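Local coordinates for SYE1 (PDB 4AWT), which binds FMN and, as a member of the Old Yellow Enzyme-like flavin oxidoreductases, probably uses NADH or NADPH to reduce carbon-carbon double bonds, at residues 28-41 with 69-83. The protein carries 1 engineered substitution. Residues are numbered along the deposited sequence; the frame is centred on the assembly and turned at random. Where two conformers were deposited one is given.
Sequences SRASQPGDVANHMM and AWTPGIYTPEQIAGW
Ala37 packs its methyl over one face of Trp83, a CH-pi contact with CB 4.0 Å from the centroid of the six-membered ring, where two loops of the TIM barrel run into helices 39-46 and 77-92. This inner side is tight. Met41 CE reaches Trp83 CH2 and the ring of Pro72, and Ala37 O sits 3.2 Å from Gly82 CA, so close that any side chain on Gly82 would strike it. Backbone bonds fix the loops to each other: Gly73 N donates to Asp35 O in the carbonyl plane, and Ala30 N to Trp70 O. One water accepts from Ala37 N and donates to the carbonyls of Gly73 and Gln79.

Gln79 spans the junction. Extended beyond CG (chi2 166°), its chain carries NE2 to Gly34 O (2.9 Å), while OE1 lies over the ring face of Tyr75 and accepts from both Tyr75 N and Thr76 N, so three bonds fix the amide flip. A leucine here would probably leave Gly34 O without its amide donor and the two backbone N-H groups without their shared acceptor. Thr76 OG1 caps Gln79 N in a capping box.

Toward solvent, at Gln32 and Trp70, the contact loosens. Gln32, in the loop that Ser31 and Val36 close, with a G1 beta bulge at Asp35 and Val36, meets the edge of Trp70 by its amide, the two planes 60° apart. Trp70 NE1 bonds Asp134, and the buried Asp35 OD2 forms a salt bridge with Lys66. Gln32 NE2 donates to Ala30 O, from above the carbonyl plane, and in its own amide plane to the anti lone pair of Asp35 OD1, at 2.8 Å.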
ATOM      1  N   SER A  28      -8.748   9.611  -2.105  1.00  6.11           N
ATOM      2  CA  SER A  28      -8.590  11.025  -2.404  1.00  6.30           C
ATOM      3  C   SER A  28      -9.725  11.867  -1.796  1.00  6.75           C
ATOM      4  O   SER A  28     -10.314  12.708  -2.478  1.00  8.00           O
ATOM      5  CB  SER A  28      -8.385  11.260  -3.884  1.00  7.12           C
ATOM      6  OG  SER A  28      -7.142  10.725  -4.280  1.00  7.55           O
ATOM      7  N   ARG A  29      -9.971  11.647  -0.514  1.00  6.79           N
ATOM      8  CA  ARG A  29     -11.006  12.327   0.254  1.00  7.43           C
ATOM      9  C   ARG A  29     -10.421  13.267   1.285  1.00  7.45           C
ATOM     10  O   ARG A  29     -11.177  13.813   2.103  1.00  9.16           O
ATOM     11  CB  ARG A  29     -11.957  11.324   0.938  1.00  8.62           C
ATOM     12  CG  ARG A  29     -12.703  10.340   0.037  1.00  8.92           C
ATOM     13  CD  ARG A  29     -13.525  11.080  -0.961  1.00  9.43           C
ATOM     14  NE  ARG A  29     -14.795  10.392  -1.405  1.00  8.56           N
ATOM     15  CZ  ARG A  29     -14.890   9.488  -2.364  1.00  7.82           C
ATOM     16  NH1 ARG A  29     -13.821   8.935  -2.898  1.00  7.95           N
ATOM     17  NH2 ARG A  29     -16.093   9.105  -2.757  1.00  8.41           N
ATOM     18  N   ALA A  30      -9.101  13.462   1.363  1.00  6.79           N
ATOM     19  CA  ALA A  30      -8.531  14.216   2.458  1.00  6.98           C
ATOM     20  C   ALA A  30      -8.958  15.686   2.375  1.00  7.37           C
ATOM     21  O   ALA A  30      -9.105  16.275   1.328  1.00  8.50           O
ATOM     22  CB  ALA A  30      -7.013  14.119   2.422  1.00  7.70           C
ATOM     23  N   SER A  31      -9.140  16.257   3.576  1.00  7.80           N
ATOM     24  CA  SER A  31      -9.573  17.639   3.676  1.00  8.56           C
ATOM     25  C   SER A  31      -8.515  18.602   3.183  1.00  9.56           C
ATOM     26  O   SER A  31      -7.321  18.401   3.371  1.00  9.51           O
ATOM     27  CB  SER A  31      -9.923  17.967   5.129  1.00 10.19           C
ATOM     28  OG  SER A  31     -11.059  17.218   5.508  1.00 11.52           O
ATOM     29  N   GLN A  32      -9.015  19.687   2.606  1.00 11.84           N
ATOM     30  CA  GLN A  32      -8.234  20.737   2.023  1.00 13.44           C
ATOM     31  C   GLN A  32      -8.504  22.056   2.790  1.00 16.00           C
ATOM     32  O   GLN A  32      -9.637  22.327   3.170  1.00 20.38           O
ATOM     33  CB  GLN A  32      -8.623  20.937   0.543  1.00 15.78           C
ATOM     34  CG  GLN A  32      -8.444  19.613  -0.254  1.00 14.72           C
ATOM     35  CD  GLN A  32      -7.028  19.117  -0.136  1.00 14.83           C
ATOM     36  OE1 GLN A  32      -6.067  19.891  -0.364  1.00 25.38           O
ATOM     37  NE2 GLN A  32      -6.811  17.858   0.204  1.00 10.79           N
ATOM     38  N   PRO A  33      -7.534  22.905   3.041  1.00 20.44           N
ATOM     39  CA  PRO A  33      -6.159  22.666   2.650  1.00 18.82           C
ATOM     40  C   PRO A  33      -5.577  21.708   3.680  1.00 16.92           C
ATOM     41  O   PRO A  33      -6.126  21.488   4.771  1.00 19.87           O
ATOM     42  CB  PRO A  33      -5.550  24.084   2.770  1.00 23.64           C
ATOM     43  CG  PRO A  33      -6.343  24.719   3.873  1.00 27.61           C
ATOM     44  CD  PRO A  33      -7.730  24.204   3.756  1.00 25.27           C
ATOM     45  N   GLY A  34      -4.481  21.131   3.320  1.00 15.05           N
ATOM     46  CA  GLY A  34      -3.642  20.416   4.281  1.00 12.06           C
ATOM     47  C   GLY A  34      -3.583  18.913   4.104  1.00  8.71           C
ATOM     48  O   GLY A  34      -2.759  18.280   4.804  1.00  9.19           O
ATOM     49  N   ASP A  35      -4.392  18.331   3.224  1.00  8.58           N
ATOM     50  CA  ASP A  35      -4.367  16.896   2.993  1.00  7.66           C
ATOM     51  C   ASP A  35      -4.542  16.113   4.283  1.00  6.95           C
ATOM     52  O   ASP A  35      -3.768  15.211   4.631  1.00  7.47           O
ATOM     53  CB  ASP A  35      -3.107  16.471   2.239  1.00  7.62           C
ATOM     54  CG  ASP A  35      -3.044  16.950   0.804  1.00  8.41           C
ATOM     55  OD1 ASP A  35      -4.101  17.145   0.174  1.00 10.50           O
ATOM     56  OD2 ASP A  35      -1.897  17.061   0.310  1.00 10.23           O
ATOM     57  N   VAL A  36      -5.647  16.411   4.994  1.00  7.20           N
ATOM     58  CA  VAL A  36      -5.858  15.896   6.328  1.00  7.67           C
ATOM     59  C   VAL A  36      -6.919  14.806   6.342  1.00  7.21           C
ATOM     60  O   VAL A  36      -8.062  15.028   5.893  1.00  7.62           O
ATOM     61  CB  VAL A  36      -6.263  17.039   7.294  1.00  8.58           C
ATOM     62  CG1 VAL A  36      -6.215  16.543   8.698  1.00  9.95           C
ATOM     63  CG2 VAL A  36      -5.360  18.269   7.093  1.00 12.39           C
ATOM     64  N   ALA A  37      -6.591  13.642   6.886  1.00  6.97           N
ATOM     65  CA  ALA A  37      -7.585  12.598   7.097  1.00  7.02           C
ATOM     66  C   ALA A  37      -8.716  13.164   8.004  1.00  7.28           C
ATOM     67  O   ALA A  37      -8.479  14.016   8.835  1.00  8.27           O
ATOM     68  CB  ALA A  37      -6.967  11.396   7.775  1.00  7.25           C
ATOM     69  N   ASN A  38      -9.945  12.692   7.756  1.00  8.02           N
ATOM     70  CA  ASN A  38     -11.101  13.395   8.263  1.00  9.25           C
ATOM     71  C   ASN A  38     -12.266  12.486   8.678  0.66  8.91           C
ATOM     72  O   ASN A  38     -12.152  11.259   8.756  0.66  7.31           O
ATOM     73  CB  ASN A  38     -11.554  14.416   7.204  1.00 10.37           C
ATOM     74  CG  ASN A  38     -11.949  13.700   5.923  1.00  9.03           C
ATOM     75  OD1 ASN A  38     -12.332  12.532   5.917  1.00  9.36           O
ATOM     76  ND2 ASN A  38     -11.780  14.399   4.840  1.00 11.54           N
ATOM     77  N   HIS A  39     -13.432  13.138   8.963  0.66  7.63           N
ATOM     78  CA  HIS A  39     -14.521  12.432   9.547  0.66  7.25           C
ATOM     79  C   HIS A  39     -15.109  11.387   8.624  0.66  6.41           C
ATOM     80  O   HIS A  39     -15.376  10.270   9.063  0.66  6.63           O
ATOM     81  CB  HIS A  39     -15.592  13.431   9.956  0.66  8.50           C
ATOM     82  CG  HIS A  39     -16.738  12.766  10.645  0.66 13.84           C
ATOM     83  ND1 HIS A  39     -16.723  12.274  11.912  0.66 15.76           N
ATOM     84  CD2 HIS A  39     -17.916  12.483  10.104  0.66 16.71           C
ATOM     85  CE1 HIS A  39     -17.868  11.708  12.207  0.66 19.44           C
ATOM     86  NE2 HIS A  39     -18.626  11.836  11.119  0.66 20.78           N
ATOM     87  N   MET A  40     -15.313  11.714   7.376  0.66  6.32           N
ATOM     88  CA  MET A  40     -15.917  10.731   6.451  0.66  6.80           C
ATOM     89  C   MET A  40     -14.966   9.538   6.307  0.66  6.98           C
ATOM     90  O   MET A  40     -15.413   8.401   6.152  0.66  6.76           O
ATOM     91  CB  MET A  40     -16.342  11.349   5.139  0.66  6.31           C
ATOM     92  CG  MET A  40     -15.164  11.797   4.247  0.66  8.22           C
ATOM     93  SD  MET A  40     -15.709  12.447   2.664  0.66  9.72           S
ATOM     94  CE  MET A  40     -16.453  13.980   3.235  0.66 14.91           C
ATOM     95  N   MET A  41     -13.645   9.816   6.383  1.00  7.13           N
ATOM     96  CA  MET A  41     -12.729   8.691   6.289  1.00  6.50           C
ATOM     97  C   MET A  41     -12.813   7.790   7.508  1.00  6.33           C
ATOM     98  O   MET A  41     -12.756   6.564   7.396  1.00  6.30           O
ATOM     99  CB  MET A  41     -11.308   9.191   6.082  1.00  6.38           C
ATOM    100  CG  MET A  41     -11.107   9.832   4.725  1.00  7.11           C
ATOM    101  SD  MET A  41      -9.559  10.744   4.597  1.00  8.49           S
ATOM    102  CE  MET A  41      -8.345   9.453   4.982  1.00  8.95           C
ATOM    103  N   ALA A  69      -4.069  13.915  -6.342  1.00  8.35           N
ATOM    104  CA  ALA A  69      -4.734  14.961  -5.598  1.00  8.29           C
ATOM    105  C   ALA A  69      -5.446  14.380  -4.373  1.00  7.39           C
ATOM    106  O   ALA A  69      -6.046  13.318  -4.401  1.00  7.68           O
ATOM    107  CB  ALA A  69      -5.757  15.662  -6.469  1.00 11.09           C
ATOM    108  N   TRP A  70      -5.398  15.155  -3.294  1.00  7.50           N
ATOM    109  CA  TRP A  70      -6.281  14.990  -2.133  1.00  7.44           C
ATOM    110  C   TRP A  70      -6.005  13.698  -1.360  1.00  6.55           C
ATOM    111  O   TRP A  70      -6.885  13.235  -0.622  1.00  7.18           O
ATOM    112  CB  TRP A  70      -7.779  15.099  -2.465  1.00  8.52           C
ATOM    113  CG  TRP A  70      -8.102  16.213  -3.431  1.00  9.74           C
ATOM    114  CD1 TRP A  70      -7.744  17.543  -3.296  1.00 11.48           C
ATOM    115  CD2 TRP A  70      -8.810  16.085  -4.652  1.00 10.36           C
ATOM    116  NE1 TRP A  70      -8.220  18.239  -4.366  1.00 12.64           N
ATOM    117  CE2 TRP A  70      -8.871  17.368  -5.229  1.00 12.05           C
ATOM    118  CE3 TRP A  70      -9.385  15.007  -5.309  1.00 13.38           C
ATOM    119  CZ2 TRP A  70      -9.501  17.569  -6.440  1.00 16.02           C
ATOM    120  CZ3 TRP A  70     -10.010  15.201  -6.507  1.00 17.35           C
ATOM    121  CH2 TRP A  70     -10.063  16.479  -7.070  1.00 16.19           C
ATOM    122  N   THR A  71      -4.818  13.116  -1.477  1.00  6.53           N
ATOM    123  CA  THR A  71      -4.471  11.992  -0.631  1.00  6.32           C
ATOM    124  C   THR A  71      -4.001  12.490   0.715  1.00  6.14           C
ATOM    125  O   THR A  71      -3.372  13.570   0.832  1.00  6.99           O
ATOM    126  CB  THR A  71      -3.440  11.065  -1.299  1.00  6.11           C
ATOM    127  OG1 THR A  71      -2.193  11.764  -1.520  1.00  6.52           O
ATOM    128  CG2 THR A  71      -3.923  10.596  -2.645  1.00  6.27           C
ATOM    129  N   PRO A  72      -4.294  11.775   1.798  1.00  6.14           N
ATOM    130  CA  PRO A  72      -3.933  12.241   3.128  1.00  6.50           C
ATOM    131  C   PRO A  72      -2.471  12.070   3.403  1.00  6.21           C
ATOM    132  O   PRO A  72      -1.892  11.033   3.084  1.00  7.17           O
ATOM    133  CB  PRO A  72      -4.740  11.290   4.052  1.00  6.81           C
ATOM    134  CG  PRO A  72      -4.837  10.006   3.225  1.00  6.99           C
ATOM    135  CD  PRO A  72      -5.044  10.502   1.806  1.00  6.59           C
ATOM    136  N   GLY A  73      -1.841  13.059   4.040  1.00  6.22           N
ATOM    137  CA  GLY A  73      -0.483  12.927   4.466  1.00  6.12           C
ATOM    138  C   GLY A  73      -0.344  12.400   5.870  1.00  5.93           C
ATOM    139  O   GLY A  73      -1.308  12.248   6.617  1.00  6.43           O
ATOM    140  N   ILE A  74       0.933  12.159   6.269  1.00  6.00           N
ATOM    141  CA  ILE A  74       1.245  11.698   7.606  1.00  6.25           C
ATOM    142  C   ILE A  74       2.460  12.413   8.160  1.00  6.95           C
ATOM    143  O   ILE A  74       3.203  11.847   8.972  1.00  7.89           O
ATOM    144  CB  ILE A  74       1.302  10.164   7.684  1.00  6.44           C
ATOM    145  CG1 ILE A  74       1.196   9.620   9.102  1.00  7.38           C
ATOM    146  CG2 ILE A  74       2.495   9.604   6.922  1.00  6.94           C
ATOM    147  CD1 ILE A  74       0.673   8.197   9.152  1.00  7.86           C
ATOM    148  N   TYR A  75       2.671  13.667   7.765  1.00  7.12           N
ATOM    149  CA  TYR A  75       3.845  14.416   8.169  1.00  7.18           C
ATOM    150  C   TYR A  75       3.541  15.689   8.971  1.00  7.70           C
ATOM    151  O   TYR A  75       4.493  16.178   9.605  1.00 10.73           O
ATOM    152  CB  TYR A  75       4.778  14.722   6.967  1.00  7.94           C
ATOM    153  CG  TYR A  75       4.136  15.473   5.870  1.00  7.74           C
ATOM    154  CD1 TYR A  75       4.107  16.875   5.860  1.00  8.43           C
ATOM    155  CD2 TYR A  75       3.498  14.846   4.794  1.00  7.95           C
ATOM    156  CE1 TYR A  75       3.494  17.587   4.860  1.00  9.50           C
ATOM    157  CE2 TYR A  75       2.873  15.532   3.795  1.00  8.76           C
ATOM    158  CZ  TYR A  75       2.883  16.940   3.840  1.00 10.31           C
ATOM    159  OH  TYR A  75       2.242  17.649   2.853  1.00 13.85           O
ATOM    160  N   THR A  76       2.352  16.221   9.006  1.00  8.04           N
ATOM    161  CA  THR A  76       2.070  17.398   9.832  1.00  8.59           C
ATOM    162  C   THR A  76       1.312  17.003  11.087  1.00  8.42           C
ATOM    163  O   THR A  76       0.664  15.939  11.147  1.00  8.15           O
ATOM    164  CB  THR A  76       1.262  18.427   9.070  1.00  9.28           C
ATOM    165  OG1 THR A  76      -0.080  17.911   8.889  1.00  8.99           O
ATOM    166  CG2 THR A  76       1.856  18.828   7.724  1.00 10.84           C
ATOM    167  N   PRO A  77       1.359  17.841  12.105  1.00  9.31           N
ATOM    168  CA  PRO A  77       0.611  17.524  13.318  1.00  9.74           C
ATOM    169  C   PRO A  77      -0.897  17.342  13.054  1.00  8.65           C
ATOM    170  O   PRO A  77      -1.536  16.478  13.643  1.00  8.69           O
ATOM    171  CB  PRO A  77       0.893  18.733  14.237  1.00 11.85           C
ATOM    172  CG  PRO A  77       2.265  19.177  13.780  1.00 14.06           C
ATOM    173  CD  PRO A  77       2.230  19.060  12.279  1.00 12.30           C
ATOM    174  N   GLU A  78      -1.448  18.176  12.202  1.00  9.14           N
ATOM    175  CA  GLU A  78      -2.872  18.073  11.887  0.62  8.76           C
ATOM    176  C   GLU A  78      -3.181  16.757  11.183  1.00  7.62           C
ATOM    177  O   GLU A  78      -4.218  16.136  11.416  1.00  7.95           O
ATOM    178  CB  GLU A  78      -3.312  19.222  11.032  0.62 10.68           C
ATOM    179  CG  GLU A  78      -3.086  20.552  11.717  0.62 14.80           C
ATOM    180  CD  GLU A  78      -1.717  21.167  11.564  0.62 18.51           C
ATOM    181  OE1 GLU A  78      -0.641  20.696  11.171  0.62 15.30           O
ATOM    182  OE2 GLU A  78      -1.619  22.400  11.868  0.62 28.66           O
ATOM    183  N   GLN A  79      -2.295  16.348  10.276  1.00  7.82           N
ATOM    184  CA  GLN A  79      -2.468  15.070   9.574  1.00  7.27           C
ATOM    185  C   GLN A  79      -2.448  13.915  10.547  1.00  6.97           C
ATOM    186  O   GLN A  79      -3.206  12.943  10.399  1.00  7.19           O
ATOM    187  CB  GLN A  79      -1.378  14.926   8.524  1.00  7.18           C
ATOM    188  CG  GLN A  79      -1.634  15.734   7.297  1.00  7.37           C
ATOM    189  CD  GLN A  79      -0.420  15.865   6.395  1.00  7.10           C
ATOM    190  OE1 GLN A  79       0.680  15.402   6.734  1.00  7.39           O
ATOM    191  NE2 GLN A  79      -0.600  16.444   5.246  1.00  8.24           N
ATOM    192  N   ILE A  80      -1.534  13.950  11.517  1.00  7.12           N
ATOM    193  CA  ILE A  80      -1.464  12.904  12.531  1.00  7.22           C
ATOM    194  C   ILE A  80      -2.768  12.847  13.297  1.00  6.54           C
ATOM    195  O   ILE A  80      -3.302  11.773  13.563  1.00  6.87           O
ATOM    196  CB  ILE A  80      -0.233  13.146  13.424  1.00  7.94           C
ATOM    197  CG1 ILE A  80       1.038  12.990  12.610  1.00  9.44           C
ATOM    198  CG2 ILE A  80      -0.251  12.295  14.670  1.00  8.96           C
ATOM    199  CD1 ILE A  80       2.280  13.467  13.344  1.00 11.88           C
ATOM    200  N   ALA A  81      -3.294  14.015  13.674  1.00  6.65           N
ATOM    201  CA  ALA A  81      -4.534  14.072  14.438  1.00  7.14           C
ATOM    202  C   ALA A  81      -5.709  13.591  13.630  1.00  6.83           C
ATOM    203  O   ALA A  81      -6.616  12.944  14.177  1.00  7.53           O
ATOM    204  CB  ALA A  81      -4.728  15.520  14.894  1.00  8.08           C
ATOM    205  N   GLY A  82      -5.755  13.911  12.331  1.00  6.94           N
ATOM    206  CA  GLY A  82      -6.835  13.376  11.504  1.00  7.08           C
ATOM    207  C   GLY A  82      -6.795  11.882  11.448  1.00  6.57           C
ATOM    208  O   GLY A  82      -7.822  11.180  11.548  1.00  6.89           O
ATOM    209  N   TRP A  83      -5.599  11.317  11.318  1.00  6.25           N
ATOM    210  CA  TRP A  83      -5.465   9.870  11.366  1.00  6.09           C
ATOM    211  C   TRP A  83      -5.854   9.307  12.723  1.00  6.14           C
ATOM    212  O   TRP A  83      -6.394   8.209  12.769  1.00  6.57           O
ATOM    213  CB  TRP A  83      -4.090   9.425  10.926  1.00  6.21           C
ATOM    214  CG  TRP A  83      -3.840   9.347   9.467  1.00  6.01           C
ATOM    215  CD1 TRP A  83      -2.811   9.923   8.772  1.00  6.50           C
ATOM    216  CD2 TRP A  83      -4.582   8.585   8.504  1.00  5.86           C
ATOM    217  NE1 TRP A  83      -2.854   9.583   7.464  1.00  6.64           N
ATOM    218  CE2 TRP A  83      -3.935   8.748   7.261  1.00  6.15           C
ATOM    219  CE3 TRP A  83      -5.705   7.760   8.561  1.00  6.10           C
ATOM    220  CZ2 TRP A  83      -4.399   8.138   6.093  1.00  6.94           C
ATOM    221  CZ3 TRP A  83      -6.156   7.154   7.410  1.00  6.35           C
ATOM    222  CH2 TRP A  83      -5.508   7.348   6.193  1.00  6.51           C
TER
HETATM  223  O   HOH W   1      -1.558  19.415   7.069  1.00 13.04           O
HETATM  224  O   HOH W   2       0.703  16.600   0.865  1.00 11.97           O
HETATM  225  O   HOH W   3      -3.941  12.949   7.605  1.00  7.20           O